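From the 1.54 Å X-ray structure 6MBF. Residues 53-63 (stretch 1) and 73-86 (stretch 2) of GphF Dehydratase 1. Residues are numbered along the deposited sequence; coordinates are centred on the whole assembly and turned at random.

Stretch 1 (53-63) TYLEMALAAAS
Stretch 2 (73-86) TLIVEDVTVWSPLV

A helix packed against an extended chain often does so without a single direct hydrogen bond across the boundary, and this pair from GphF Dehydratase 1 is a compact example. Stretch 1 is helical throughout, with phi/psi near -65/-40 and backbone hydrogen bonds from residue i+4 to residue i, running from Met 57 N to Thr 53 O, at 3.0 Å, through Ser 63 N to Leu 59 O, also 3.0 Å. No hydrogen bond joins the two stretches, and the contacts on stretch 2 come mainly from its apolar side chains. The helix axis passes 7.7 Å from that of strand 73-77, with 130° between their N-to-C directions, so the two run obliquely antiparallel. The two stretches together bury 539 Å², both sides summed.

Strand 73-77 shows the alternation expected of extended backbone. Thr 73 (phi/psi -73/146) is out of reach, whereas Leu 74 (-101/137; chi1 m, chi2 t) points toward the helix and gives the closest backbone register, with Leu 74 CA 6.0 Å from Leu 59 CA. Leu 74 CD1 comes within 3.5 Å of Leu 59 O, and Leu 74 CB lies 3.8 Å from Leu 59 CD2. The other methyl reaches the following turn: Leu 74 CD2 is 3.8 Å from Ser 63 CA and 4.3 Å from Ala 62 CB. Ile 75 (-129/135; m, t) points away. Val 76 (-126/132; chi1 t) returns toward the helix, where its CG2 sits 3.7 Å from both Ala 58 CB and Leu 59 CD2. The short side chain of Ala 58 leaves the valine methyl close to the helix backbone, with Val 76 CG2 4.3 Å from Leu 55 O. Leu 55 and Leu 59 both leave the helix sideways, yet their m, t rotamers bring their ends nearer to stretch 2.

Glu 77 (-131/161) is out of reach, and at Asp 78 the chain turns a corner with phi/psi of 59/43. Beyond it, Val 79 (-83/130; chi1 t) points toward the helix and places CG2 3.9 Å from Leu 55 CD2. The contact thus moves toward the N-terminal part of stretch 1 as stretch 2 advances. Thr 80 (-124/132) lies out of reach; Val 81 (-94/117; chi1 t) points sideways, its CG2 approaching Tyr 54 CD2 obliquely at 4.4 Å. Tyr 54 CA and Val 81 CA are 8.5 Å apart, a wider spacing spanned by the tyrosine ring with chi1 at -50° and chi2 at -50°.

Trp 82 (-91/-45), Ser 83 (-147/135) and Pro 84 (-65/154) carry the loop past the ring with little contact. Leu 85 (-102/108; chi1 t, chi2 p) then points toward the helix, its CB 3.3 Å from Tyr 54 OH. Here water supplies the polar link absent from the direct contacts: it accepts from Leu 85 N at 3.0 Å and hydrogen-bonds to Tyr 54 OH at 2.6 Å. Val 86 (-95/126; chi1 t) leads out of reach.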

# COMPACT_ATOMS: atom_id res chain seq x y z
N THR A 53 2.24 -2.92 -1.35
CA THR A 53 2.52 -4.35 -1.42
C THR A 53 2.89 -4.89 -0.04
O THR A 53 2.39 -5.95 0.37
CB THR A 53 3.66 -4.60 -2.41
OG1 THR A 53 3.31 -4.04 -3.69
CG2 THR A 53 3.94 -6.09 -2.55
N TYR A 54 3.73 -4.17 0.69
CA TYR A 54 4.19 -4.63 2.00
C TYR A 54 3.07 -4.56 3.02
O TYR A 54 2.96 -5.44 3.89
CB TYR A 54 5.38 -3.79 2.46
CG TYR A 54 6.45 -3.67 1.40
CD1 TYR A 54 6.93 -4.80 0.74
CD2 TYR A 54 6.96 -2.43 1.02
CE1 TYR A 54 7.90 -4.70 -0.24
CE2 TYR A 54 7.93 -2.32 0.03
CZ TYR A 54 8.40 -3.46 -0.59
OH TYR A 54 9.36 -3.36 -1.58
N LEU A 55 2.22 -3.54 2.95
CA LEU A 55 1.09 -3.46 3.87
C LEU A 55 0.14 -4.64 3.66
O LEU A 55 -0.34 -5.24 4.63
CB LEU A 55 0.36 -2.13 3.69
CG LEU A 55 1.17 -0.87 4.00
CD1 LEU A 55 0.32 0.38 3.80
CD2 LEU A 55 1.69 -0.93 5.44
N GLU A 56 -0.13 -4.99 2.40
CA GLU A 56 -0.99 -6.13 2.12
C GLU A 56 -0.37 -7.43 2.63
O GLU A 56 -1.06 -8.26 3.24
CB GLU A 56 -1.29 -6.24 0.62
CG GLU A 56 -1.88 -7.60 0.19
CD GLU A 56 -3.24 -7.93 0.83
OE1 GLU A 56 -3.89 -7.06 1.45
OE2 GLU A 56 -3.67 -9.09 0.69
N MET A 57 0.92 -7.63 2.37
CA MET A 57 1.58 -8.84 2.86
C MET A 57 1.46 -8.95 4.38
O MET A 57 1.21 -10.03 4.91
CB MET A 57 3.04 -8.84 2.42
CG MET A 57 3.20 -9.04 0.91
SD MET A 57 4.90 -8.82 0.36
CE MET A 57 5.68 -10.28 1.04
N ALA A 58 1.61 -7.82 5.08
CA ALA A 58 1.51 -7.84 6.54
C ALA A 58 0.08 -8.12 7.01
O ALA A 58 -0.12 -8.89 7.95
CB ALA A 58 2.02 -6.52 7.11
N LEU A 59 -0.91 -7.51 6.36
CA LEU A 59 -2.30 -7.81 6.71
C LEU A 59 -2.62 -9.28 6.46
O LEU A 59 -3.29 -9.93 7.27
CB LEU A 59 -3.26 -6.93 5.91
CG LEU A 59 -3.25 -5.44 6.20
CD1 LEU A 59 -3.88 -4.71 5.03
CD2 LEU A 59 -4.00 -5.14 7.52
N ALA A 60 -2.12 -9.81 5.34
CA ALA A 60 -2.35 -11.20 5.00
C ALA A 60 -1.66 -12.13 5.99
O ALA A 60 -2.22 -13.15 6.39
CB ALA A 60 -1.88 -11.47 3.56
N ALA A 61 -0.45 -11.76 6.42
CA ALA A 61 0.24 -12.53 7.45
C ALA A 61 -0.51 -12.47 8.77
O ALA A 61 -0.63 -13.48 9.47
CB ALA A 61 1.67 -12.03 7.63
N ALA A 62 -1.02 -11.28 9.13
CA ALA A 62 -1.82 -11.17 10.35
C ALA A 62 -3.01 -12.11 10.31
O ALA A 62 -3.34 -12.76 11.31
CB ALA A 62 -2.28 -9.73 10.54
N SER A 63 -3.67 -12.20 9.15
CA SER A 63 -4.86 -13.03 9.05
C SER A 63 -4.52 -14.50 9.22
O SER A 63 -5.28 -15.25 9.86
CB SER A 63 -5.55 -12.80 7.71
OG SER A 63 -6.74 -13.57 7.62
N THR A 73 -10.62 -7.33 13.32
CA THR A 73 -9.84 -6.39 12.53
C THR A 73 -8.39 -6.87 12.42
O THR A 73 -7.85 -7.47 13.35
CB THR A 73 -9.87 -5.00 13.16
OG1 THR A 73 -8.98 -4.97 14.28
CG2 THR A 73 -11.28 -4.63 13.61
N LEU A 74 -7.77 -6.59 11.28
CA LEU A 74 -6.35 -6.85 11.07
C LEU A 74 -5.58 -5.55 11.23
O LEU A 74 -6.00 -4.51 10.72
CB LEU A 74 -6.11 -7.43 9.67
CG LEU A 74 -6.91 -8.67 9.24
CD1 LEU A 74 -6.66 -8.98 7.77
CD2 LEU A 74 -6.53 -9.84 10.10
N ILE A 75 -4.45 -5.61 11.93
CA ILE A 75 -3.71 -4.40 12.29
C ILE A 75 -2.25 -4.55 11.88
O ILE A 75 -1.63 -5.59 12.10
CB ILE A 75 -3.82 -4.13 13.80
CG1 ILE A 75 -5.28 -3.93 14.21
CG2 ILE A 75 -2.99 -2.92 14.18
CD1 ILE A 75 -5.56 -4.29 15.66
N VAL A 76 -1.70 -3.49 11.29
CA VAL A 76 -0.26 -3.39 11.08
C VAL A 76 0.18 -2.06 11.68
O VAL A 76 -0.45 -1.03 11.43
CB VAL A 76 0.14 -3.47 9.59
CG1 VAL A 76 1.64 -3.69 9.47
CG2 VAL A 76 -0.61 -4.60 8.87
N GLU A 77 1.25 -2.07 12.48
CA GLU A 77 1.74 -0.86 13.12
C GLU A 77 3.24 -0.72 12.91
O GLU A 77 3.94 -1.68 12.60
CB GLU A 77 1.41 -0.83 14.62
CG GLU A 77 -0.07 -0.70 14.93
CD GLU A 77 -0.36 -0.68 16.43
OE1 GLU A 77 -1.42 -0.16 16.83
OE2 GLU A 77 0.49 -1.19 17.19
N ASP A 78 3.73 0.52 13.08
CA ASP A 78 5.16 0.80 13.14
C ASP A 78 5.87 0.37 11.86
O ASP A 78 6.94 -0.24 11.91
CB ASP A 78 5.83 0.12 14.34
CG ASP A 78 5.47 0.73 15.66
OD1 ASP A 78 5.50 -0.01 16.67
OD2 ASP A 78 5.16 1.94 15.70
N VAL A 79 5.26 0.64 10.71
CA VAL A 79 5.81 0.18 9.44
C VAL A 79 6.90 1.14 8.98
O VAL A 79 6.69 2.36 8.94
CB VAL A 79 4.72 0.05 8.37
CG1 VAL A 79 5.32 -0.43 7.05
CG2 VAL A 79 3.62 -0.88 8.85
N THR A 80 8.05 0.59 8.62
CA THR A 80 9.13 1.33 7.99
C THR A 80 9.48 0.64 6.68
O THR A 80 9.64 -0.58 6.64
CB THR A 80 10.37 1.40 8.91
OG1 THR A 80 10.06 2.15 10.09
CG2 THR A 80 11.56 2.04 8.19
N VAL A 81 9.58 1.42 5.60
CA VAL A 81 10.13 0.95 4.33
C VAL A 81 11.62 1.29 4.30
O VAL A 81 12.00 2.46 4.31
CB VAL A 81 9.40 1.58 3.14
CG1 VAL A 81 10.02 1.12 1.82
CG2 VAL A 81 7.91 1.26 3.19
N TRP A 82 12.46 0.25 4.25
CA TRP A 82 13.91 0.42 4.35
C TRP A 82 14.61 0.61 3.01
O TRP A 82 15.50 1.46 2.89
CB TRP A 82 14.50 -0.79 5.07
CG TRP A 82 14.00 -0.90 6.46
CD1 TRP A 82 12.98 -1.68 6.91
CD2 TRP A 82 14.46 -0.15 7.59
NE1 TRP A 82 12.79 -1.49 8.26
CE2 TRP A 82 13.69 -0.56 8.70
CE3 TRP A 82 15.46 0.81 7.78
CZ2 TRP A 82 13.88 -0.03 9.97
CZ3 TRP A 82 15.65 1.33 9.04
CH2 TRP A 82 14.87 0.91 10.13
N SER A 83 14.27 -0.20 2.00
CA SER A 83 14.95 -0.15 0.71
C SER A 83 13.88 -0.48 -0.31
O SER A 83 13.12 -1.44 -0.10
CB SER A 83 16.11 -1.13 0.58
OG SER A 83 17.29 -0.63 1.20
N PRO A 84 13.81 0.26 -1.42
CA PRO A 84 12.87 -0.11 -2.47
C PRO A 84 13.24 -1.45 -3.08
O PRO A 84 14.40 -1.87 -3.05
CB PRO A 84 13.01 1.04 -3.48
CG PRO A 84 14.40 1.53 -3.29
CD PRO A 84 14.70 1.36 -1.83
N LEU A 85 12.23 -2.12 -3.62
CA LEU A 85 12.43 -3.35 -4.38
C LEU A 85 12.32 -2.98 -5.85
O LEU A 85 11.23 -2.64 -6.35
CB LEU A 85 11.41 -4.42 -3.98
CG LEU A 85 11.42 -5.70 -4.82
CD1 LEU A 85 12.83 -6.24 -4.98
CD2 LEU A 85 10.51 -6.76 -4.19
N VAL A 86 13.44 -2.99 -6.54
CA VAL A 86 13.48 -2.72 -7.97
C VAL A 86 13.42 -4.05 -8.69
O VAL A 86 14.22 -4.95 -8.42
CB VAL A 86 14.75 -1.94 -8.35
CG1 VAL A 86 14.79 -1.72 -9.86
CG2 VAL A 86 14.82 -0.62 -7.59
O HOH W 1 9.56 -1.06 -2.86